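Local coordinates for protein putative esterase (Uncultured bacterium, PDB 7C4D) that probably hydrolyses carboxylic ester bonds as a marine bacterial esterase of the alpha/beta hydrolase fold, at residues G124-T129 / S225-D230; M69-M74 / G98-M103; I40-E45 / K261-K266; S22-I27 / K112-I117; Q57-R62 / I192-K197. All coordinates share one frame; numbering follows the deposited sequence.

Interaction 1 (G124-T129 / S225-D230); sequences GKYDTT and SDYITD
Tyr126 and Tyr227 lean against each other at an angle, their ring planes 54° apart and their centroids 5.9 Å from one another, a meeting that is neither a stack nor edge-to-face. What joins them firmly is a hydrogen bond: Tyr126 OH gives its proton to Tyr227 O over 2.7 Å. Tyr126 CB points toward the other loop and CG lies beside the backbone N (chi1 -65°), which sends the hydroxyl to that carbonyl. The acceptor lies near the plane of the Tyr126 ring, at its edge, and the hydroxyl comes in tilted 33° from the carbonyl plane. Tyr126 OH is also hydrogen-bonded to Ala122 N, on its own loop. Apolar contact between the rings is slight, with Tyr126 CZ 4.4 Å from Tyr227 CD2. In segment 225-230, Ser225 OG accepts from Tyr227 N in an ST turn and is also bonded to Asp120 OD2. The Tyr227 ring stacks on His253 and touches Ser96; Ser96, His253 and Asp120 are placed in a way consistent with a Ser-His-Asp triad, so the contact probably borders the active site. Two loops meet here, following strands 113-119 and 217-222, with Asn132 of helix 131-144 against both tyrosines.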
# COMPACT_ATOMS: atom_id res chain seq x y z
N GLY A 124 9.91 9.07 -6.23
CA GLY A 124 10.75 8.80 -7.40
C GLY A 124 10.94 7.32 -7.73
O GLY A 124 10.54 6.40 -7.01
N LYS A 125 11.60 7.08 -8.86
CA LYS A 125 11.80 5.74 -9.40
C LYS A 125 12.89 5.04 -8.61
O LYS A 125 13.85 5.67 -8.21
CB LYS A 125 12.15 5.82 -10.90
CG LYS A 125 12.68 4.52 -11.51
CD LYS A 125 13.23 4.68 -12.90
CE LYS A 125 14.06 3.47 -13.30
NZ LYS A 125 14.44 3.50 -14.73
N TYR A 126 12.69 3.73 -8.39
CA TYR A 126 13.68 2.85 -7.81
C TYR A 126 14.30 2.02 -8.95
O TYR A 126 13.57 1.49 -9.78
CB TYR A 126 13.02 1.93 -6.77
CG TYR A 126 12.47 2.64 -5.56
CD1 TYR A 126 11.23 3.28 -5.62
CD2 TYR A 126 13.19 2.71 -4.37
CE1 TYR A 126 10.72 3.96 -4.52
CE2 TYR A 126 12.70 3.39 -3.27
CZ TYR A 126 11.47 4.01 -3.35
OH TYR A 126 10.95 4.66 -2.28
N ASP A 127 15.63 1.89 -8.99
CA ASP A 127 16.30 1.13 -10.04
C ASP A 127 16.70 -0.25 -9.52
O ASP A 127 16.38 -0.60 -8.38
CB ASP A 127 17.46 1.91 -10.65
CG ASP A 127 18.55 2.21 -9.64
OD1 ASP A 127 18.94 1.28 -8.91
OD2 ASP A 127 19.01 3.37 -9.59
N THR A 128 17.41 -1.03 -10.35
CA THR A 128 17.57 -2.45 -10.09
C THR A 128 18.59 -2.71 -8.98
O THR A 128 18.57 -3.79 -8.39
CB THR A 128 17.79 -3.29 -11.36
OG1 THR A 128 17.18 -2.63 -12.46
CG2 THR A 128 17.22 -4.69 -11.25
N THR A 129 19.44 -1.73 -8.69
CA THR A 129 20.47 -1.89 -7.67
C THR A 129 19.84 -1.76 -6.28
O THR A 129 20.40 -2.23 -5.30
CB THR A 129 21.66 -0.93 -7.83
OG1 THR A 129 21.34 0.12 -8.76
CG2 THR A 129 22.95 -1.61 -8.25
N SER A 225 14.61 1.28 7.39
CA SER A 225 14.31 1.11 5.98
C SER A 225 14.99 2.21 5.16
O SER A 225 15.26 3.30 5.66
CB SER A 225 12.83 1.08 5.75
OG SER A 225 12.50 1.46 4.43
N ASP A 226 15.24 1.90 3.89
CA ASP A 226 15.93 2.79 2.98
C ASP A 226 15.07 3.12 1.78
O ASP A 226 15.61 3.54 0.76
CB ASP A 226 17.28 2.22 2.54
CG ASP A 226 18.33 2.31 3.62
OD1 ASP A 226 18.39 3.36 4.30
OD2 ASP A 226 19.08 1.34 3.79
N TYR A 227 13.74 3.02 1.92
CA TYR A 227 12.85 3.45 0.85
C TYR A 227 12.88 4.97 0.71
O TYR A 227 12.74 5.46 -0.41
CB TYR A 227 11.41 2.94 1.04
CG TYR A 227 11.24 1.48 0.72
CD1 TYR A 227 11.92 0.51 1.44
CD2 TYR A 227 10.37 1.06 -0.27
CE1 TYR A 227 11.77 -0.83 1.17
CE2 TYR A 227 10.20 -0.28 -0.57
CZ TYR A 227 10.92 -1.22 0.15
OH TYR A 227 10.75 -2.54 -0.13
N ILE A 228 13.04 5.68 1.85
CA ILE A 228 13.24 7.13 1.84
C ILE A 228 14.63 7.45 2.39
O ILE A 228 14.98 7.03 3.49
CB ILE A 228 12.11 7.88 2.60
CG1 ILE A 228 10.70 7.56 2.11
CG2 ILE A 228 12.37 9.38 2.62
CD1 ILE A 228 9.57 8.27 2.88
N THR A 229 15.42 8.21 1.63
CA THR A 229 16.73 8.67 2.08
C THR A 229 16.79 10.18 1.88
O THR A 229 15.82 10.80 1.49
CB THR A 229 17.89 7.95 1.36
OG1 THR A 229 17.76 7.98 -0.07
CG2 THR A 229 18.10 6.53 1.84
N ASP A 230 17.98 10.75 2.11
CA ASP A 230 18.14 12.19 2.18
C ASP A 230 18.14 12.80 0.78
O ASP A 230 17.82 13.98 0.63
CB ASP A 230 19.36 12.55 3.04
CG ASP A 230 19.31 11.91 4.42
OD1 ASP A 230 19.51 10.67 4.51
OD2 ASP A 230 19.03 12.64 5.41

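Interaction 2 (M69-M74 / G98-M103); sequences MSYESM and GGKTAM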
# COMPACT_ATOMS: atom_id res chain seq x y z
N MET A 69 -1.91 -2.65 -13.93
CA MET A 69 -1.78 -2.18 -12.56
C MET A 69 -0.94 -0.90 -12.51
O MET A 69 -0.16 -0.71 -11.59
CB MET A 69 -0.97 -3.21 -11.77
CG MET A 69 -1.79 -4.16 -11.02
SD MET A 69 -0.64 -5.19 -10.13
CE MET A 69 -0.51 -4.28 -8.59
N SER A 70 -1.07 -0.03 -13.51
CA SER A 70 -0.35 1.23 -13.52
C SER A 70 -0.94 2.13 -12.42
O SER A 70 -2.07 1.90 -12.01
CB SER A 70 -0.49 1.84 -14.88
OG SER A 70 -1.75 2.48 -15.01
N TYR A 71 -0.22 3.19 -12.00
CA TYR A 71 -0.62 4.06 -10.92
C TYR A 71 -1.77 4.91 -11.42
O TYR A 71 -2.61 5.37 -10.64
CB TYR A 71 0.55 4.88 -10.39
CG TYR A 71 1.48 4.10 -9.49
CD1 TYR A 71 0.99 3.53 -8.32
CD2 TYR A 71 2.84 3.97 -9.76
CE1 TYR A 71 1.78 2.75 -7.50
CE2 TYR A 71 3.67 3.25 -8.91
CZ TYR A 71 3.13 2.63 -7.78
OH TYR A 71 3.83 1.90 -6.86
N GLU A 72 -1.79 5.08 -12.74
CA GLU A 72 -2.87 5.82 -13.37
C GLU A 72 -4.19 5.09 -13.12
O GLU A 72 -5.19 5.71 -12.77
CB GLU A 72 -2.56 5.98 -14.86
CG GLU A 72 -3.67 6.61 -15.67
CD GLU A 72 -3.84 8.10 -15.41
OE1 GLU A 72 -5.00 8.53 -15.29
OE2 GLU A 72 -2.81 8.82 -15.35
N SER A 73 -4.18 3.77 -13.32
CA SER A 73 -5.39 2.98 -13.27
C SER A 73 -5.83 2.82 -11.82
O SER A 73 -7.02 2.93 -11.53
CB SER A 73 -5.24 1.62 -13.95
OG SER A 73 -4.34 0.79 -13.24
N MET A 74 -4.85 2.58 -10.93
CA MET A 74 -5.08 2.45 -9.49
C MET A 74 -5.62 3.75 -8.93
O MET A 74 -6.59 3.71 -8.19
CB MET A 74 -3.84 1.95 -8.76
CG MET A 74 -3.55 0.50 -9.12
SD MET A 74 -2.42 -0.52 -8.16
CE MET A 74 -0.88 0.31 -8.52
N GLY A 98 0.63 1.72 -2.15
CA GLY A 98 -0.55 2.50 -1.79
C GLY A 98 -0.23 3.99 -1.65
O GLY A 98 -1.03 4.85 -2.01
N GLY A 99 1.00 4.28 -1.23
CA GLY A 99 1.47 5.65 -1.10
C GLY A 99 1.68 6.35 -2.45
O GLY A 99 1.43 7.55 -2.54
N LYS A 100 2.16 5.60 -3.47
CA LYS A 100 2.31 6.18 -4.81
C LYS A 100 0.96 6.43 -5.45
O LYS A 100 0.76 7.47 -6.08
CB LYS A 100 3.18 5.31 -5.70
CG LYS A 100 4.60 5.85 -5.86
CD LYS A 100 5.58 4.85 -6.43
CE LYS A 100 6.99 5.35 -6.22
NZ LYS A 100 8.00 4.42 -6.75
N THR A 101 0.03 5.47 -5.31
CA THR A 101 -1.33 5.69 -5.80
C THR A 101 -1.89 6.96 -5.19
O THR A 101 -2.50 7.78 -5.87
CB THR A 101 -2.21 4.47 -5.48
OG1 THR A 101 -1.67 3.32 -6.12
CG2 THR A 101 -3.66 4.59 -5.85
N ALA A 102 -1.65 7.14 -3.88
CA ALA A 102 -2.25 8.26 -3.18
C ALA A 102 -1.63 9.57 -3.68
O ALA A 102 -2.34 10.53 -3.91
CB ALA A 102 -2.09 8.06 -1.68
N MET A 103 -0.30 9.59 -3.86
CA MET A 103 0.38 10.76 -4.39
C MET A 103 -0.09 11.08 -5.82
O MET A 103 -0.41 12.24 -6.08
CB MET A 103 1.90 10.55 -4.34
CG MET A 103 2.46 10.71 -2.96
SD MET A 103 4.25 10.74 -2.99
CE MET A 103 4.66 8.99 -3.11
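Thr101 OG1 is wedged between Tyr71 and Met74: it lies in the plane of the Tyr71 ring at the edge, 3.5 Å from Tyr71 CD1, and 3.7 Å from Met74 CB. Met97 O, one turn back on its own helix, and Gln57 OE1 are both within weak hydrogen-bonding distance and may share its single proton. The threonine's other branch, CG2, is anti to the backbone N and rests on the backbone of Met74, with Thr101 CG2 3.7 Å from Met74 C. Lys100 takes the face of the tyrosine. Its CB stands 3.6 Å from the centroid of the Tyr71 ring, 23° off the ring normal, a CH-pi contact displaced toward the CE1-CZ rim; farther along the chain, Lys100 CD lies 3.5 Å from Tyr71 OH. The lysine chain slants across the ring, CB over the face and CD by the hydroxyl, and then carries its ammonium on to Ser204 O and Gly124 O. Tyr71 OH is hydrogen-bonded to Ile202 O.

Helix 97-108 begins just after Ser96, in a GxSxG sequence consistent with the nucleophile elbow of alpha/beta hydrolases, and Gly98 is the last glycine of that pattern. Against its first turns packs the start of helix 71-84, from which Tyr71 and Met74 both project toward helix 97-108. There Ser70 is the N-cap: its OG accepts from Ser73 N at 3.2 Å, while Ser73 OG returns a 2.8 Å hydrogen bond to Ser70 O, which also receives Met74 N.

Interaction 3 (I40-E45 / K261-K266); sequences ISIANE and KIFIQK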
# COMPACT_ATOMS: atom_id res chain seq x y z
N ILE A 40 -6.33 -3.51 10.18
CA ILE A 40 -7.43 -3.71 11.13
C ILE A 40 -7.10 -3.05 12.47
O ILE A 40 -7.87 -2.29 13.02
CB ILE A 40 -7.76 -5.22 11.29
CG1 ILE A 40 -8.60 -5.75 10.13
CG2 ILE A 40 -8.43 -5.55 12.65
CD1 ILE A 40 -8.61 -7.26 9.99
N SER A 41 -5.93 -3.34 13.00
CA SER A 41 -5.51 -2.89 14.30
C SER A 41 -5.32 -1.37 14.34
O SER A 41 -5.66 -0.77 15.34
CB SER A 41 -4.26 -3.66 14.68
OG SER A 41 -3.67 -3.15 15.86
N ILE A 42 -4.80 -0.74 13.27
CA ILE A 42 -4.65 0.71 13.21
C ILE A 42 -6.01 1.41 13.04
O ILE A 42 -6.29 2.41 13.72
CB ILE A 42 -3.54 1.15 12.24
CG1 ILE A 42 -2.19 1.00 12.93
CG2 ILE A 42 -3.75 2.58 11.66
CD1 ILE A 42 -1.10 0.64 12.01
N ALA A 43 -6.90 0.84 12.22
CA ALA A 43 -8.23 1.37 11.98
C ALA A 43 -9.08 1.24 13.24
O ALA A 43 -10.14 1.86 13.32
CB ALA A 43 -8.91 0.60 10.89
N ASN A 44 -8.67 0.30 14.10
CA ASN A 44 -9.36 0.09 15.37
C ASN A 44 -9.25 1.33 16.24
O ASN A 44 -10.26 1.75 16.72
CB ASN A 44 -8.98 -1.21 16.09
CG ASN A 44 -9.90 -2.35 15.70
OD1 ASN A 44 -11.00 -2.15 15.16
ND2 ASN A 44 -9.45 -3.57 15.93
N GLU A 45 -8.05 1.92 16.39
CA GLU A 45 -7.87 3.22 17.01
C GLU A 45 -8.44 4.39 16.19
O GLU A 45 -9.20 5.19 16.75
CB GLU A 45 -6.44 3.37 17.50
CG GLU A 45 -6.20 2.40 18.64
CD GLU A 45 -4.85 2.47 19.32
OE1 GLU A 45 -4.38 3.60 19.61
OE2 GLU A 45 -4.28 1.41 19.58
N LYS A 261 1.67 1.71 17.63
CA LYS A 261 1.35 2.72 18.62
C LYS A 261 1.95 4.04 18.15
O LYS A 261 1.28 5.06 18.18
CB LYS A 261 1.91 2.34 20.00
CG LYS A 261 1.57 3.31 21.13
CD LYS A 261 2.30 3.03 22.45
CE LYS A 261 2.17 4.11 23.51
NZ LYS A 261 0.83 4.13 24.15
N ILE A 262 3.22 4.02 17.74
CA ILE A 262 3.83 5.24 17.24
C ILE A 262 3.20 5.64 15.89
O ILE A 262 3.15 6.82 15.55
CB ILE A 262 5.36 5.12 17.20
CG1 ILE A 262 5.96 4.75 18.58
CG2 ILE A 262 5.99 6.36 16.60
CD1 ILE A 262 7.49 4.82 18.62
N PHE A 263 2.66 4.68 15.12
CA PHE A 263 2.07 5.01 13.84
C PHE A 263 0.84 5.89 14.08
O PHE A 263 0.66 6.92 13.46
CB PHE A 263 1.76 3.76 13.01
CG PHE A 263 1.37 4.09 11.59
CD1 PHE A 263 0.06 4.41 11.26
CD2 PHE A 263 2.32 4.09 10.58
CE1 PHE A 263 -0.29 4.76 9.96
CE2 PHE A 263 1.96 4.41 9.27
CZ PHE A 263 0.67 4.77 8.97
N ILE A 264 0.03 5.48 15.05
CA ILE A 264 -1.22 6.15 15.37
C ILE A 264 -0.94 7.54 15.94
O ILE A 264 -1.65 8.50 15.65
CB ILE A 264 -2.01 5.21 16.30
CG1 ILE A 264 -2.59 4.06 15.48
CG2 ILE A 264 -3.12 5.93 17.06
CD1 ILE A 264 -2.80 2.79 16.25
N GLN A 265 0.11 7.64 16.75
CA GLN A 265 0.51 8.87 17.38
C GLN A 265 0.79 9.92 16.32
O GLN A 265 0.20 10.99 16.36
CB GLN A 265 1.65 8.56 18.35
CG GLN A 265 2.72 9.62 18.58
CD GLN A 265 3.83 9.00 19.41
OE1 GLN A 265 3.58 8.21 20.32
NE2 GLN A 265 5.07 9.33 19.08
N LYS A 266 1.71 9.62 15.38
CA LYS A 266 2.12 10.56 14.35
C LYS A 266 0.98 10.94 13.40
O LYS A 266 0.91 12.09 12.99
CB LYS A 266 3.29 9.97 13.58
CG LYS A 266 4.52 9.72 14.43
CD LYS A 266 4.90 10.87 15.31
CE LYS A 266 6.27 10.68 15.93
NZ LYS A 266 6.56 11.76 16.90
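Ile264 reaches from helix 260-270 to helix 40-46, and its atoms meet different partners on the way out. From CB, the branch CG2 is anti to the backbone N and ends 3.7 Å from Glu45 OE1, a methyl against a carboxylate oxygen. The other branch starts beside the backbone N (chi1 -75°); its first carbon, Ile264 CG1, is 4.0 Å from Ile42 CG1. At the tip, Ile264 CD1 is 3.8 Å from Ile42 CG1 and 3.7 Å from Glu45 CD, lodged between Ile42 and Glu45, three residues apart on the opposite helix. The two isoleucines slide past each other in opposite directions, whereas Glu45, extended beyond CG, crosses Ile264 at about a right angle and covers the solvent side.

These are two of the helices packed about the central sheet of the alpha/beta hydrolase fold. The short segments run in broadly the same direction, crossing at -43° with their axes 10.2 Å apart at closest approach.

Ile42 turns its own tip inward, its CD1 4.0 Å from Phe263 CD1, oblique to that ring. Phe263 continues the apolar layer through an edge-to-face meeting with Trp39 and contact with Leu220 on strand 217-222, and His256 touches both Ile42 and Phe263.

Interaction 4 (S22-I27 / K112-I117); sequences SGEPLI and KVKKLI. With EDO (1,2-ethanediol), chain B.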
# COMPACT_ATOMS: atom_id res chain seq x y z
N SER A 22 -18.73 8.42 12.43
CA SER A 22 -18.64 9.88 12.41
C SER A 22 -17.20 10.40 12.28
O SER A 22 -16.24 9.71 12.62
CB SER A 22 -19.39 10.52 13.57
OG SER A 22 -18.76 10.21 14.80
N GLY A 23 -17.10 11.61 11.74
CA GLY A 23 -15.82 12.24 11.43
C GLY A 23 -15.57 12.39 9.93
O GLY A 23 -16.33 11.88 9.10
N GLU A 24 -14.46 13.04 9.60
CA GLU A 24 -14.03 13.15 8.22
C GLU A 24 -13.66 11.77 7.68
O GLU A 24 -13.21 10.91 8.43
CB GLU A 24 -12.82 14.06 8.11
CG GLU A 24 -13.05 15.46 8.66
CD GLU A 24 -11.73 16.22 8.70
OE1 GLU A 24 -10.68 15.66 8.28
OE2 GLU A 24 -11.75 17.37 9.12
N PRO A 25 -13.82 11.50 6.37
CA PRO A 25 -13.45 10.20 5.82
C PRO A 25 -11.95 10.10 5.84
O PRO A 25 -11.23 11.10 5.74
CB PRO A 25 -13.93 10.24 4.37
CG PRO A 25 -14.96 11.35 4.40
CD PRO A 25 -14.43 12.38 5.36
N LEU A 26 -11.49 8.86 6.01
CA LEU A 26 -10.08 8.54 5.99
C LEU A 26 -9.97 7.24 5.20
O LEU A 26 -10.50 6.21 5.61
CB LEU A 26 -9.61 8.40 7.44
CG LEU A 26 -8.17 7.91 7.67
CD1 LEU A 26 -7.18 8.78 6.92
CD2 LEU A 26 -7.83 7.91 9.17
N ILE A 27 -9.27 7.31 4.06
CA ILE A 27 -9.07 6.16 3.20
C ILE A 27 -7.67 5.62 3.43
O ILE A 27 -6.71 6.40 3.36
CB ILE A 27 -9.31 6.55 1.71
CG1 ILE A 27 -10.76 6.99 1.46
CG2 ILE A 27 -8.91 5.41 0.78
CD1 ILE A 27 -11.07 7.53 0.07
N LYS A 112 -9.90 17.16 -3.88
CA LYS A 112 -10.56 16.09 -3.16
C LYS A 112 -9.75 15.59 -1.94
O LYS A 112 -10.20 14.69 -1.23
CB LYS A 112 -10.74 14.87 -4.07
CG LYS A 112 -11.26 15.15 -5.48
CD LYS A 112 -12.72 15.55 -5.55
CE LYS A 112 -13.67 14.58 -4.90
NZ LYS A 112 -14.99 15.20 -4.63
N VAL A 113 -8.55 16.14 -1.71
CA VAL A 113 -7.77 15.61 -0.61
C VAL A 113 -7.59 16.64 0.50
O VAL A 113 -7.12 17.73 0.23
CB VAL A 113 -6.42 15.09 -1.12
CG1 VAL A 113 -5.61 14.45 0.01
CG2 VAL A 113 -6.60 14.11 -2.27
N LYS A 114 -7.89 16.27 1.74
CA LYS A 114 -7.71 17.22 2.82
C LYS A 114 -6.27 17.14 3.30
O LYS A 114 -5.60 18.15 3.38
CB LYS A 114 -8.64 16.94 4.01
CG LYS A 114 -10.13 16.92 3.71
CD LYS A 114 -10.91 16.23 4.81
CE LYS A 114 -12.42 16.26 4.67
NZ LYS A 114 -12.98 17.57 5.09
N LYS A 115 -5.79 15.94 3.64
CA LYS A 115 -4.41 15.80 4.08
C LYS A 115 -3.93 14.43 3.64
O LYS A 115 -4.75 13.53 3.49
CB LYS A 115 -4.30 15.87 5.60
CG LYS A 115 -4.55 17.22 6.26
CD LYS A 115 -3.79 17.35 7.58
CE LYS A 115 -4.09 18.69 8.23
NZ LYS A 115 -5.48 18.68 8.74
N LEU A 116 -2.62 14.30 3.43
CA LEU A 116 -2.09 13.08 2.86
C LEU A 116 -1.01 12.49 3.77
O LEU A 116 -0.08 13.18 4.17
CB LEU A 116 -1.53 13.40 1.47
CG LEU A 116 -0.64 12.32 0.85
CD1 LEU A 116 -1.38 10.98 0.72
CD2 LEU A 116 -0.09 12.76 -0.51
N ILE A 117 -1.13 11.19 4.07
CA ILE A 117 -0.02 10.56 4.76
C ILE A 117 0.61 9.51 3.85
O ILE A 117 -0.11 8.63 3.37
CB ILE A 117 -0.42 9.96 6.14
CG1 ILE A 117 -0.87 11.02 7.16
CG2 ILE A 117 0.73 9.15 6.68
CD1 ILE A 117 -1.48 10.42 8.43
C1 EDO B . -10.03 20.13 0.60
O1 EDO B . -9.54 20.50 1.89
C2 EDO B . -9.23 20.80 -0.45
O2 EDO B . -8.02 20.14 -0.83
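Glu24 and Lys114 both start with CG beside the backbone N (chi1 -57° in each), and from there the chains travel differently. Glu24 is extended beyond CG, whereas Lys114 runs straight as far as CE and then bends at its last torsion (chi4 -79°), turning the ammonium out of the line of the chain. The two side chains cross obliquely, meeting by their flanks more than by their charges. The nearest approach is from Glu24 OE1 to Lys114 CD, 3.5 Å, an oxygen against a methylene. The opposite charges stay farther apart: Glu24 OE2 and Lys114 NZ are separated by 4.2 Å, beyond a salt bridge, though the attraction may still favour this pairing. Lys114 NZ also lies 4.1 Å from Glu24 CG, while Pro25 adds a looser apolar touch, its CD 4.4 Å from Lys114 CE.

The carboxylate has a firmer partner between the segments. Asn91 ND2 is hydrogen-bonded to Glu24 OE1 and also to Pro25 O, and the side chains of Lys114 and Lys115 touch the same asparagine. On the other flank of Lys114, a 1,2-ethanediol molecule, probably from the crystallisation liquor, places its O2 2.8 Å from Val113 O.

No backbone bond links the two segments, because strand 90-95 runs between strands 25-29 and 113-119, all three parallel. The Glu24-Lys114 pair thus reaches across the beginning of that middle strand at the surface, at one end of the mostly parallel central sheet characteristic of the alpha/beta hydrolase fold.

Interaction 5 (Q57-R62 / I192-K197); sequences QRNHGR and IDSIEK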
# COMPACT_ATOMS: atom_id res chain seq x y z
N GLN A 57 -6.94 -2.85 -3.03
CA GLN A 57 -6.68 -2.30 -4.36
C GLN A 57 -6.78 -3.40 -5.42
O GLN A 57 -6.78 -4.58 -5.06
CB GLN A 57 -5.32 -1.60 -4.36
CG GLN A 57 -5.35 -0.34 -3.50
CD GLN A 57 -4.00 0.30 -3.53
OE1 GLN A 57 -3.71 1.14 -4.38
NE2 GLN A 57 -3.14 -0.18 -2.65
N ARG A 58 -6.86 -3.00 -6.71
CA ARG A 58 -6.95 -3.97 -7.81
C ARG A 58 -5.88 -5.06 -7.66
O ARG A 58 -4.76 -4.78 -7.20
CB ARG A 58 -6.91 -3.26 -9.16
CG ARG A 58 -5.56 -2.70 -9.58
CD ARG A 58 -5.54 -2.38 -11.07
NE ARG A 58 -6.65 -1.49 -11.34
CZ ARG A 58 -7.18 -1.29 -12.54
NH1 ARG A 58 -6.68 -1.93 -13.58
NH2 ARG A 58 -8.20 -0.47 -12.70
N ASN A 59 -6.29 -6.31 -7.93
CA ASN A 59 -5.47 -7.52 -7.91
C ASN A 59 -5.15 -8.00 -6.49
O ASN A 59 -4.34 -8.92 -6.32
CB ASN A 59 -4.22 -7.42 -8.79
CG ASN A 59 -4.54 -7.34 -10.28
OD1 ASN A 59 -5.52 -7.93 -10.76
ND2 ASN A 59 -3.73 -6.60 -11.01
N HIS A 60 -5.82 -7.41 -5.49
CA HIS A 60 -5.50 -7.66 -4.10
C HIS A 60 -6.77 -7.97 -3.31
O HIS A 60 -7.84 -7.43 -3.60
CB HIS A 60 -4.73 -6.48 -3.47
CG HIS A 60 -3.32 -6.33 -3.92
ND1 HIS A 60 -2.99 -5.68 -5.10
CD2 HIS A 60 -2.17 -6.72 -3.35
CE1 HIS A 60 -1.67 -5.70 -5.23
NE2 HIS A 60 -1.15 -6.37 -4.18
N GLY A 61 -6.58 -8.81 -2.28
CA GLY A 61 -7.62 -9.15 -1.32
C GLY A 61 -8.86 -9.68 -2.04
O GLY A 61 -8.77 -10.64 -2.80
N ARG A 62 -9.99 -9.02 -1.83
CA ARG A 62 -11.24 -9.40 -2.47
C ARG A 62 -11.57 -8.50 -3.64
O ARG A 62 -12.69 -8.54 -4.13
CB ARG A 62 -12.40 -9.30 -1.47
CG ARG A 62 -12.20 -10.10 -0.20
CD ARG A 62 -13.50 -10.18 0.55
NE ARG A 62 -13.52 -11.34 1.41
CZ ARG A 62 -12.96 -11.40 2.61
NH1 ARG A 62 -12.34 -10.34 3.10
NH2 ARG A 62 -13.05 -12.51 3.32
N ILE A 192 -0.87 -12.53 -9.28
CA ILE A 192 0.58 -12.60 -9.34
C ILE A 192 1.08 -12.31 -10.76
O ILE A 192 2.12 -11.68 -10.93
CB ILE A 192 1.05 -13.97 -8.81
CG1 ILE A 192 0.35 -14.30 -7.49
CG2 ILE A 192 2.57 -14.07 -8.72
CD1 ILE A 192 1.20 -14.96 -6.45
N ASP A 193 0.33 -12.73 -11.77
CA ASP A 193 0.77 -12.54 -13.14
C ASP A 193 0.78 -11.06 -13.50
O ASP A 193 1.76 -10.57 -14.09
CB ASP A 193 -0.06 -13.34 -14.15
CG ASP A 193 0.60 -13.36 -15.52
OD1 ASP A 193 1.70 -13.95 -15.63
OD2 ASP A 193 0.04 -12.74 -16.46
N SER A 194 -0.32 -10.36 -13.19
CA SER A 194 -0.39 -8.94 -13.46
C SER A 194 0.70 -8.20 -12.67
O SER A 194 1.36 -7.30 -13.20
CB SER A 194 -1.77 -8.36 -13.21
OG SER A 194 -1.77 -6.93 -13.27
N ILE A 195 0.92 -8.62 -11.42
CA ILE A 195 1.94 -7.99 -10.58
C ILE A 195 3.32 -8.07 -11.27
O ILE A 195 3.99 -7.05 -11.44
CB ILE A 195 1.95 -8.57 -9.15
CG1 ILE A 195 0.71 -8.18 -8.34
CG2 ILE A 195 3.22 -8.22 -8.41
CD1 ILE A 195 0.59 -8.91 -7.00
N GLU A 196 3.71 -9.28 -11.68
CA GLU A 196 4.98 -9.55 -12.36
C GLU A 196 5.12 -8.70 -13.61
O GLU A 196 6.15 -8.06 -13.79
CB GLU A 196 5.15 -11.02 -12.72
CG GLU A 196 6.51 -11.33 -13.31
CD GLU A 196 6.85 -12.80 -13.54
OE1 GLU A 196 6.08 -13.47 -14.28
OE2 GLU A 196 7.87 -13.28 -12.99
N LYS A 197 4.07 -8.64 -14.44
CA LYS A 197 4.16 -7.91 -15.69
C LYS A 197 3.86 -6.42 -15.47
O LYS A 197 3.56 -5.73 -16.45
CB LYS A 197 3.19 -8.49 -16.73
CG LYS A 197 3.44 -9.95 -17.09
CD LYS A 197 2.65 -10.42 -18.28
CE LYS A 197 2.99 -11.84 -18.66
NZ LYS A 197 2.96 -12.02 -20.13
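The His60 imidazole meets Ile195 CD1 obliquely, its NE2 4.2 Å from that methyl, while at the ring's edge Arg58 O lies in plane. There His60 ND1 donates to Arg58 O over 2.9 Å with an almost straight N-H...O angle of 168°; NE2 is hydrogen-bonded to Tyr33 N. Bonds at both ring nitrogens fix the rotation of the imidazole, and Ile195 crosses it at about a right angle. The His30 ring also meets His60, their planes about 55° apart.

The Gln57 to His60 stretch forms a type II beta turn in the loop after strand 51-55, with Asn59 at positive phi. The second flat group is the Asn59 amide. Ser194 OG, anti to the backbone N (chi1 170°), lies on the Asn59 side of its helix, 3.0 Å from Asn59 ND2; the serine hydroxyl is itself hydrogen-bonded to Asp67 O. On the other end of the amide, Asn59 OD1 takes hydrogen bonds from Ala66 N and Asn191 ND2, which hold the group in its orientation. The turn faces the short helix 192-196, part of the long, mainly helical insertion between strands 113-119 and 217-222, where alpha/beta hydrolases commonly carry a cap.

How the interactions relate
From the N terminus, strand 25-29 opens interaction 4, which closes at strand 113-119 on the far side of strand 90-95. Helix 40-46 opens interaction 3, the widest loop, closed only by the C-terminal helix; interactions 1, 2 and 5 all nest inside it, and interaction 4 crosses it. Interaction 5 starts at the turn 57-62 and closes on helix 192-196, crossing interactions 4 and 1. Interaction 2, joining helices 71-84 and 97-108, nests within both 4 and 5 and touches each: Ala102 packs on Leu116, Met69 on Ser194. Interaction 1 follows it in series, linked through Lys100 to Gly124 O, and ties together loops beyond strands 113-119 and 217-222.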